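Long-range contacts in endosialidase (Enterobacteria phage phi92, PDB 4HIZ), which probably hydrolyses alpha-2,8 and alpha-2,9 linkages inside polysialic acid chains, as an endosialidase of a bacteriophage: residues A[90-95]-A[478-483]; A[94-99]-A[116-121]. One frame throughout, in Å; residues are numbered along the deposited sequence.

Contact 1 (A[90-95]-A[478-483]); sequences TFVYDN and CVKDGW. With NA (sodium ion), chain B; EDO (1,2-ethanediol), chain R; EDO (1,2-ethanediol), chain L.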
ATOM      1  N   THR A  90      -2.841 -26.120   2.899  1.00 10.07           N
ATOM      2  CA  THR A  90      -1.577 -25.508   3.365  1.00 10.29           C
ATOM      3  C   THR A  90      -0.396 -26.475   3.400  1.00 11.04           C
ATOM      4  O   THR A  90      -0.578 -27.686   3.546  1.00 12.48           O
ATOM      5  CB  THR A  90      -1.717 -24.835   4.752  1.00 11.33           C
ATOM      6  OG1 THR A  90      -1.978 -25.817   5.757  1.00 11.90           O
ATOM      7  CG2 THR A  90      -2.798 -23.742   4.732  1.00 11.62           C
ATOM      8  N   PHE A  91       0.815 -25.933   3.276  1.00 10.51           N
ATOM      9  CA  PHE A  91       2.018 -26.748   3.383  1.00  9.90           C
ATOM     10  C   PHE A  91       3.220 -25.853   3.614  1.00  9.88           C
ATOM     11  O   PHE A  91       3.149 -24.630   3.421  1.00 10.73           O
ATOM     12  CB  PHE A  91       2.176 -27.640   2.105  1.00 10.34           C
ATOM     13  CG  PHE A  91       2.382 -26.858   0.831  1.00 10.60           C
ATOM     14  CD1 PHE A  91       3.668 -26.439   0.436  1.00 11.35           C
ATOM     15  CD2 PHE A  91       1.299 -26.499   0.035  1.00 11.60           C
ATOM     16  CE1 PHE A  91       3.835 -25.706  -0.748  1.00 12.43           C
ATOM     17  CE2 PHE A  91       1.460 -25.769  -1.162  1.00 12.22           C
ATOM     18  CZ  PHE A  91       2.739 -25.361  -1.556  1.00 12.49           C
ATOM     19  N   VAL A  92       4.299 -26.462   4.094  1.00 10.08           N
ATOM     20  CA  VAL A  92       5.579 -25.776   4.300  1.00 10.45           C
ATOM     21  C   VAL A  92       6.613 -26.472   3.416  1.00 11.20           C
ATOM     22  O   VAL A  92       6.702 -27.727   3.386  1.00 12.91           O
ATOM     23  CB  VAL A  92       5.980 -25.823   5.783  1.00 11.03           C
ATOM     24  CG1 VAL A  92       7.338 -25.116   6.020  1.00 12.27           C
ATOM     25  CG2 VAL A  92       4.856 -25.177   6.666  1.00 10.95           C
ATOM     26  N   TYR A  93       7.345 -25.683   2.651  1.00 11.12           N
ATOM     27  CA  TYR A  93       8.383 -26.251   1.775  1.00 11.89           C
ATOM     28  C   TYR A  93       9.590 -25.326   1.760  1.00 11.77           C
ATOM     29  O   TYR A  93       9.434 -24.112   1.510  1.00 10.67           O
ATOM     30  CB  TYR A  93       7.851 -26.450   0.349  1.00 11.91           C
ATOM     31  CG  TYR A  93       8.844 -27.170  -0.555  1.00 11.63           C
ATOM     32  CD1 TYR A  93       8.952 -28.577  -0.530  1.00 12.37           C
ATOM     33  CD2 TYR A  93       9.631 -26.444  -1.460  1.00 11.51           C
ATOM     34  CE1 TYR A  93       9.879 -29.200  -1.369  1.00 12.79           C
ATOM     35  CE2 TYR A  93      10.559 -27.062  -2.305  1.00 11.09           C
ATOM     36  CZ  TYR A  93      10.675 -28.429  -2.253  1.00 12.60           C
ATOM     37  OH  TYR A  93      11.557 -29.061  -3.122  1.00 14.13           O
ATOM     38  N   ASP A  94      10.775 -25.899   1.991  1.00 11.69           N
ATOM     39  CA  ASP A  94      12.032 -25.135   1.991  1.00 12.53           C
ATOM     40  C   ASP A  94      11.900 -23.839   2.772  1.00 11.78           C
ATOM     41  O   ASP A  94      12.248 -22.769   2.263  1.00 12.42           O
ATOM     42  CB  ASP A  94      12.445 -24.881   0.528  1.00 14.40           C
ATOM     43  CG  ASP A  94      13.861 -24.416   0.382  1.00 16.83           C
ATOM     44  OD1 ASP A  94      14.707 -24.747   1.251  1.00 17.47           O
ATOM     45  OD2 ASP A  94      14.135 -23.755  -0.649  1.00 18.12           O
ATOM     46  N   ASN A  95      11.443 -23.961   4.016  1.00 10.72           N
ATOM     47  CA  ASN A  95      11.376 -22.830   4.979  1.00 10.36           C
ATOM     48  C   ASN A  95      10.284 -21.808   4.726  1.00 11.13           C
ATOM     49  O   ASN A  95      10.189 -20.841   5.480  1.00 12.56           O
ATOM     50  CB  ASN A  95      12.719 -22.095   5.102  1.00 11.14           C
ATOM     51  CG  ASN A  95      13.858 -23.041   5.456  1.00 12.84           C
ATOM     52  OD1 ASN A  95      13.703 -23.909   6.328  1.00 14.98           O
ATOM     53  ND2 ASN A  95      14.996 -22.904   4.760  1.00 12.91           N
ATOM     54  N   CYS A 478      -0.826 -26.541   9.154  1.00  9.48           N
ATOM     55  CA  CYS A 478       0.497 -27.030   8.765  1.00 10.50           C
ATOM     56  C   CYS A 478       1.499 -26.705   9.875  1.00 11.23           C
ATOM     57  O   CYS A 478       1.165 -26.020  10.851  1.00 11.87           O
ATOM     58  CB  CYS A 478       0.950 -26.401   7.427  1.00 12.29           C
ATOM     59  SG  CYS A 478       1.071 -24.578   7.503  1.00 13.79           S
ATOM     60  N   VAL A 479       2.730 -27.214   9.742  1.00 11.10           N
ATOM     61  CA  VAL A 479       3.708 -27.055  10.814  1.00 11.13           C
ATOM     62  C   VAL A 479       5.041 -26.687  10.229  1.00 10.76           C
ATOM     63  O   VAL A 479       5.457 -27.246   9.197  1.00 13.45           O
ATOM     64  CB  VAL A 479       3.854 -28.409  11.599  1.00 12.41           C
ATOM     65  CG1 VAL A 479       5.059 -28.409  12.564  1.00 14.26           C
ATOM     66  CG2 VAL A 479       2.568 -28.687  12.386  1.00 12.55           C
ATOM     67  N   LYS A 480       5.741 -25.774  10.896  1.00 10.39           N
ATOM     68  CA  LYS A 480       7.144 -25.499  10.548  1.00 10.81           C
ATOM     69  C   LYS A 480       7.960 -25.460  11.817  1.00 12.38           C
ATOM     70  O   LYS A 480       7.763 -24.608  12.652  1.00 12.87           O
ATOM     71  CB  LYS A 480       7.313 -24.191   9.769  1.00 11.69           C
ATOM     72  CG  LYS A 480       8.815 -23.903   9.440  1.00 12.42           C
ATOM     73  CD  LYS A 480       9.023 -22.590   8.694  1.00 14.79           C
ATOM     74  CE  LYS A 480      10.526 -22.309   8.468  1.00 16.25           C
ATOM     75  NZ  LYS A 480      11.213 -22.067   9.747  1.00 17.54           N
ATOM     76  N   ASP A 481       8.865 -26.426  11.971  1.00 14.55           N
ATOM     77  CA  ASP A 481       9.722 -26.496  13.155  1.00 15.91           C
ATOM     78  C   ASP A 481       8.891 -26.447  14.438  1.00 15.37           C
ATOM     79  O   ASP A 481       7.961 -27.254  14.616  1.00 16.53           O
ATOM     80  CB  ASP A 481      10.823 -25.394  13.095  1.00 19.00           C
ATOM     81  CG  ASP A 481      11.721 -25.545  11.851  1.00 24.29           C
ATOM     82  OD1 ASP A 481      12.293 -26.643  11.663  1.00 26.86           O
ATOM     83  OD2 ASP A 481      11.833 -24.594  11.031  1.00 26.74           O
ATOM     84  N   GLY A 482       9.159 -25.457  15.275  1.00 14.60           N
ATOM     85  CA  GLY A 482       8.479 -25.346  16.559  1.00 13.56           C
ATOM     86  C   GLY A 482       7.167 -24.597  16.591  1.00 12.72           C
ATOM     87  O   GLY A 482       6.671 -24.299  17.673  1.00 12.95           O
ATOM     88  N   TRP A 483       6.597 -24.323  15.420  1.00 11.71           N
ATOM     89  CA  TRP A 483       5.330 -23.624  15.346  1.00 10.66           C
ATOM     90  C   TRP A 483       4.317 -24.405  14.514  1.00 10.61           C
ATOM     91  O   TRP A 483       4.643 -24.976  13.463  1.00 11.88           O
ATOM     92  CB  TRP A 483       5.525 -22.269  14.642  1.00 11.57           C
ATOM     93  CG  TRP A 483       6.304 -21.212  15.349  1.00 13.10           C
ATOM     94  CD1 TRP A 483       7.504 -20.672  14.950  1.00 14.54           C
ATOM     95  CD2 TRP A 483       5.908 -20.510  16.530  1.00 12.52           C
ATOM     96  NE1 TRP A 483       7.867 -19.657  15.821  1.00 14.66           N
ATOM     97  CE2 TRP A 483       6.917 -19.562  16.815  1.00 13.78           C
ATOM     98  CE3 TRP A 483       4.809 -20.622  17.399  1.00 12.66           C
ATOM     99  CZ2 TRP A 483       6.837 -18.695  17.921  1.00 13.80           C
ATOM    100  CZ3 TRP A 483       4.728 -19.762  18.510  1.00 12.99           C
ATOM    101  CH2 TRP A 483       5.744 -18.811  18.758  1.00 13.04           C
TER
HETATM  102 NA    NA B 826      -1.002 -29.198   5.735  1.00 44.46          NA
HETATM  103  C1  EDO R 812      10.829 -26.656   6.697  1.00 37.07           C
HETATM  104  O1  EDO R 812      11.087 -26.418   5.316  1.00 30.82           O
HETATM  105  C2  EDO R 812      11.544 -25.658   7.590  1.00 41.47           C
HETATM  106  O2  EDO R 812      11.859 -26.313   8.819  1.00 46.13           O
HETATM  107  C1  EDO L 806       4.606 -29.357   6.098  1.00 29.27           C
HETATM  108  O1  EDO L 806       3.734 -29.199   4.983  1.00 21.85           O
HETATM  109  C2  EDO L 806       3.920 -29.971   7.321  1.00 31.02           C
HETATM  110  O2  EDO L 806       2.756 -29.231   7.632  1.00 26.18           O
HETATM  111  O   HOH W   1      13.913 -22.790   8.920  1.00 25.09           O
HETATM  112  O   HOH W   2       0.789 -31.380   5.365  1.00 47.01           O

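Contact 2 (A[94-99]-A[116-121]); sequences DNVIYA and WVKSGD. With EDO (1,2-ethanediol), chain R.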
ATOM      1  N   ASP A  94      10.775 -25.899   1.991  1.00 11.69           N
ATOM      2  CA  ASP A  94      12.032 -25.135   1.991  1.00 12.53           C
ATOM      3  C   ASP A  94      11.900 -23.839   2.772  1.00 11.78           C
ATOM      4  O   ASP A  94      12.248 -22.769   2.263  1.00 12.42           O
ATOM      5  CB  ASP A  94      12.445 -24.881   0.528  1.00 14.40           C
ATOM      6  CG  ASP A  94      13.861 -24.416   0.382  1.00 16.83           C
ATOM      7  OD1 ASP A  94      14.707 -24.747   1.251  1.00 17.47           O
ATOM      8  OD2 ASP A  94      14.135 -23.755  -0.649  1.00 18.12           O
ATOM      9  N   ASN A  95      11.443 -23.961   4.016  1.00 10.72           N
ATOM     10  CA  ASN A  95      11.376 -22.830   4.979  1.00 10.36           C
ATOM     11  C   ASN A  95      10.284 -21.808   4.726  1.00 11.13           C
ATOM     12  O   ASN A  95      10.189 -20.841   5.480  1.00 12.56           O
ATOM     13  CB  ASN A  95      12.719 -22.095   5.102  1.00 11.14           C
ATOM     14  CG  ASN A  95      13.858 -23.041   5.456  1.00 12.84           C
ATOM     15  OD1 ASN A  95      13.703 -23.909   6.328  1.00 14.98           O
ATOM     16  ND2 ASN A  95      14.996 -22.904   4.760  1.00 12.91           N
ATOM     17  N   VAL A  96       9.503 -21.994   3.680  1.00  9.92           N
ATOM     18  CA  VAL A  96       8.444 -21.018   3.338  1.00  9.96           C
ATOM     19  C   VAL A  96       7.101 -21.627   3.664  1.00 10.78           C
ATOM     20  O   VAL A  96       6.865 -22.800   3.359  1.00 11.06           O
ATOM     21  CB  VAL A  96       8.516 -20.645   1.841  1.00 10.54           C
ATOM     22  CG1 VAL A  96       7.357 -19.742   1.423  1.00 10.66           C
ATOM     23  CG2 VAL A  96       9.869 -19.965   1.547  1.00 10.97           C
ATOM     24  N   ILE A  97       6.211 -20.852   4.291  1.00  9.65           N
ATOM     25  CA  ILE A  97       4.856 -21.338   4.580  1.00 10.61           C
ATOM     26  C   ILE A  97       3.920 -20.895   3.456  1.00 10.68           C
ATOM     27  O   ILE A  97       3.853 -19.709   3.126  1.00 11.00           O
ATOM     28  CB  ILE A  97       4.347 -20.770   5.925  1.00 10.95           C
ATOM     29  CG1 ILE A  97       5.340 -21.094   7.050  1.00 12.39           C
ATOM     30  CG2 ILE A  97       2.927 -21.332   6.267  1.00 10.67           C
ATOM     31  CD1 ILE A  97       5.194 -20.150   8.261  1.00 14.10           C
ATOM     32  N   TYR A  98       3.198 -21.857   2.868  1.00 10.10           N
ATOM     33  CA  TYR A  98       2.260 -21.577   1.787  1.00 10.45           C
ATOM     34  C   TYR A  98       0.829 -21.738   2.265  1.00 10.60           C
ATOM     35  O   TYR A  98       0.463 -22.762   2.872  1.00 10.99           O
ATOM     36  CB  TYR A  98       2.463 -22.555   0.617  1.00  9.87           C
ATOM     37  CG  TYR A  98       3.807 -22.380  -0.094  1.00 10.27           C
ATOM     38  CD1 TYR A  98       4.998 -22.894   0.450  1.00 10.53           C
ATOM     39  CD2 TYR A  98       3.866 -21.741  -1.327  1.00 12.12           C
ATOM     40  CE1 TYR A  98       6.197 -22.754  -0.223  1.00 12.20           C
ATOM     41  CE2 TYR A  98       5.075 -21.573  -2.002  1.00 13.32           C
ATOM     42  CZ  TYR A  98       6.227 -22.098  -1.448  1.00 13.67           C
ATOM     43  OH  TYR A  98       7.404 -21.929  -2.127  1.00 14.12           O
ATOM     44  N   ALA A  99       0.025 -20.716   1.998  1.00 10.42           N
ATOM     45  CA  ALA A  99      -1.403 -20.747   2.326  1.00  9.41           C
ATOM     46  C   ALA A  99      -2.221 -20.553   1.034  1.00 10.75           C
ATOM     47  O   ALA A  99      -2.593 -19.414   0.649  1.00  9.89           O
ATOM     48  CB  ALA A  99      -1.753 -19.604   3.359  1.00 10.11           C
ATOM     49  N   TRP A 116      -2.368 -18.278  -3.800  1.00 10.16           N
ATOM     50  CA  TRP A 116      -1.806 -18.463  -2.464  1.00 10.56           C
ATOM     51  C   TRP A 116      -1.200 -17.168  -1.975  1.00  9.95           C
ATOM     52  O   TRP A 116      -0.947 -16.246  -2.765  1.00 10.84           O
ATOM     53  CB  TRP A 116      -0.765 -19.600  -2.393  1.00 11.12           C
ATOM     54  CG  TRP A 116       0.493 -19.489  -3.286  1.00 11.43           C
ATOM     55  CD1 TRP A 116       1.189 -18.349  -3.656  1.00 12.66           C
ATOM     56  CD2 TRP A 116       1.204 -20.594  -3.850  1.00 12.30           C
ATOM     57  NE1 TRP A 116       2.291 -18.690  -4.427  1.00 13.29           N
ATOM     58  CE2 TRP A 116       2.299 -20.065  -4.587  1.00 13.03           C
ATOM     59  CE3 TRP A 116       0.992 -21.982  -3.834  1.00 13.41           C
ATOM     60  CZ2 TRP A 116       3.196 -20.888  -5.271  1.00 15.33           C
ATOM     61  CZ3 TRP A 116       1.890 -22.803  -4.519  1.00 14.45           C
ATOM     62  CH2 TRP A 116       2.965 -22.251  -5.232  1.00 15.58           C
ATOM     63  N   VAL A 117      -1.042 -17.101  -0.664  1.00  9.18           N
ATOM     64  CA  VAL A 117      -0.089 -16.146  -0.067  1.00  9.25           C
ATOM     65  C   VAL A 117       0.946 -16.957   0.697  1.00 10.57           C
ATOM     66  O   VAL A 117       0.711 -18.141   1.044  1.00 11.27           O
ATOM     67  CB  VAL A 117      -0.754 -15.079   0.885  1.00 10.15           C
ATOM     68  CG1 VAL A 117      -1.678 -14.129   0.075  1.00 10.71           C
ATOM     69  CG2 VAL A 117      -1.529 -15.781   2.035  1.00 10.08           C
ATOM     70  N   LYS A 118       2.103 -16.351   0.956  1.00 11.07           N
ATOM     71  CA  LYS A 118       3.235 -17.100   1.514  1.00 11.71           C
ATOM     72  C   LYS A 118       3.877 -16.286   2.614  1.00 10.71           C
ATOM     73  O   LYS A 118       3.802 -15.045   2.584  1.00 11.17           O
ATOM     74  CB  LYS A 118       4.313 -17.318   0.436  1.00 13.36           C
ATOM     75  CG  LYS A 118       3.783 -17.882  -0.890  1.00 15.37           C
ATOM     76  CD  LYS A 118       4.953 -18.115  -1.884  1.00 17.24           C
ATOM     77  CE  LYS A 118       5.641 -16.795  -2.264  1.00 17.86           C
ATOM     78  NZ  LYS A 118       6.517 -16.947  -3.512  1.00 17.44           N
ATOM     79  N   SER A 119       4.528 -16.962   3.560  1.00  9.50           N
ATOM     80  CA  SER A 119       5.332 -16.254   4.572  1.00 10.51           C
ATOM     81  C   SER A 119       6.740 -16.762   4.560  1.00 10.44           C
ATOM     82  O   SER A 119       6.969 -17.969   4.710  1.00  9.86           O
ATOM     83  CB  SER A 119       4.768 -16.438   5.988  1.00 10.78           C
ATOM     84  OG  SER A 119       5.623 -15.711   6.903  1.00 11.13           O
ATOM     85  N   GLY A 120       7.675 -15.827   4.438  1.00  9.93           N
ATOM     86  CA  GLY A 120       9.098 -16.110   4.571  1.00 11.72           C
ATOM     87  C   GLY A 120       9.689 -15.793   5.935  1.00 11.55           C
ATOM     88  O   GLY A 120      10.913 -15.817   6.090  1.00 11.16           O
ATOM     89  N   ASP A 121       8.847 -15.500   6.927  1.00 11.16           N
ATOM     90  CA  ASP A 121       9.355 -15.162   8.264  1.00 11.10           C
ATOM     91  C   ASP A 121       8.571 -15.865   9.388  1.00 11.54           C
ATOM     92  O   ASP A 121       8.245 -15.248  10.419  1.00 11.59           O
ATOM     93  CB  ASP A 121       9.362 -13.631   8.461  1.00 11.65           C
ATOM     94  CG  ASP A 121       8.032 -12.996   8.147  1.00 12.58           C
ATOM     95  OD1 ASP A 121       6.982 -13.703   8.205  1.00 12.40           O
ATOM     96  OD2 ASP A 121       8.030 -11.742   7.910  1.00 14.73           O
TER
HETATM   97  C1  EDO R 812      10.829 -26.656   6.697  1.00 37.07           C
HETATM   98  O1  EDO R 812      11.087 -26.418   5.316  1.00 30.82           O
HETATM   99  C2  EDO R 812      11.544 -25.658   7.590  1.00 41.47           C
HETATM  100  O2  EDO R 812      11.859 -26.313   8.819  1.00 46.13           O
HETATM  101  O   HOH W   3       8.679 -18.880   6.800  1.00 13.28           O
HETATM  102  O   HOH W   4       7.989 -19.402  -3.270  1.00 23.42           O

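Contact 1 (A[90-95]-A[478-483])
Val92 meets Lys480 with CG1 anti to its backbone N (chi1 179°), while the lysine sends CG anti to its own N and runs extended as far as CE before bending at chi4 (-66°). The two side chains cross at about a right angle, Val92 CG1 lying 3.9 Å from Lys480 CB. The other valine methyl, CG2, rests 3.9 Å from Cys478 SG and 3.3 Å from Val479 O. Thr90 OG1, which is hydrogen-bonded to Ser476, sits 3.4 Å from Cys478 CB. At the far end Lys480 CE passes 3.3 Å from Asn95 O.

The bend at chi4 leaves NZ in a salt bridge with Asp481 OD2 (2.9 Å), met nearly along the C-O axis. Asp122, Tyr433 of the second subunit and a water also lie around NZ, so four acceptors share three N-H groups; the same water lies 2.8 Å from Asn95 OD1. One ethanediol, probably from the crystallisation liquor, takes hydrogen bonds from Val92 N and Val479 N through its two oxygens. A sodium ion is bound by Thr90 O at 2.7 Å and by Val477 O.

The strand axes, at 30°, are too widely spaced for direct pairing, so side chains, water and ion span the gap. The apolar contacts of Val92 and Cys478 lie at one end and the Lys480 ammonium at the other, its charge probably balanced by Asp481 and Asp122.

Contact 2 (A[94-99]-A[116-121])
Ile97 and Ser119 form a hydrogen-bonded antiparallel pair, Ile97 N giving to Ser119 O at 3.0 Å and Ser119 N returning to Ile97 O at 2.9 Å. Ala99 and Val117 repeat the pattern less evenly: Ala99 N reaches Val117 O at 2.8 Å, whereas Val117 N approaches Ala99 O from above the carbonyl plane. Two CA-H...O contacts, from Lys118 to Ile97 O and from Trp116 to Ala99 O, add to this ladder.

Tyr98, which pairs with Lys118, meets the diagonally placed Trp116. With Tyr98 CG anti to the carbonyl carbon (chi1 -67°), the CD2 edge of the ring stands over one face of the Trp116 six-membered ring, an edge-to-face pair with planes at 65° and centroids 4.8 Å apart. Lys118 lies alongside the tyrosine, its CD 3.5 Å from Tyr98 CE2.

Water joins polar ends: one molecule links Tyr98 OH and Lys118 NZ, the latter also in a salt bridge with Asp511 of the second subunit. Another donates to Asn95 O and Ser119 O where strand 113-119 ends and strand 96-104 begins. Beyond it, Ser119 OG, also hydrogen-bonded to Thr125 O, accepts from Asp121 N at 3.2 Å, an ST turn.

Strands 96-104 and 113-119, consecutive and antiparallel (157°), form a beta hairpin of the catalytic beta-propeller.

In the fold
Contact 2 is the buried one, a hairpin ladder inside a single sheet; contact 1 is partly buried and joins that sheet to the neighbouring one through strand 473-480. They share Asp94 and Asn95, in the turn between strands 91-93 and 96-104, and their centres lie 8 Å apart. Phe91 O to Tyr98 N, 2.8 Å and probably a hydrogen bond, ties the two together, while Cys478 SG packs on Ile97 CG2. Water bridges both, but otherwise the chemistry follows the place: backbone hydrogen bonds and aromatic packing within the sheet, against side-chain contact, a sodium ion and a salt bridge between sheets. In both, a lysine also reaches the second subunit, with which the propeller packs.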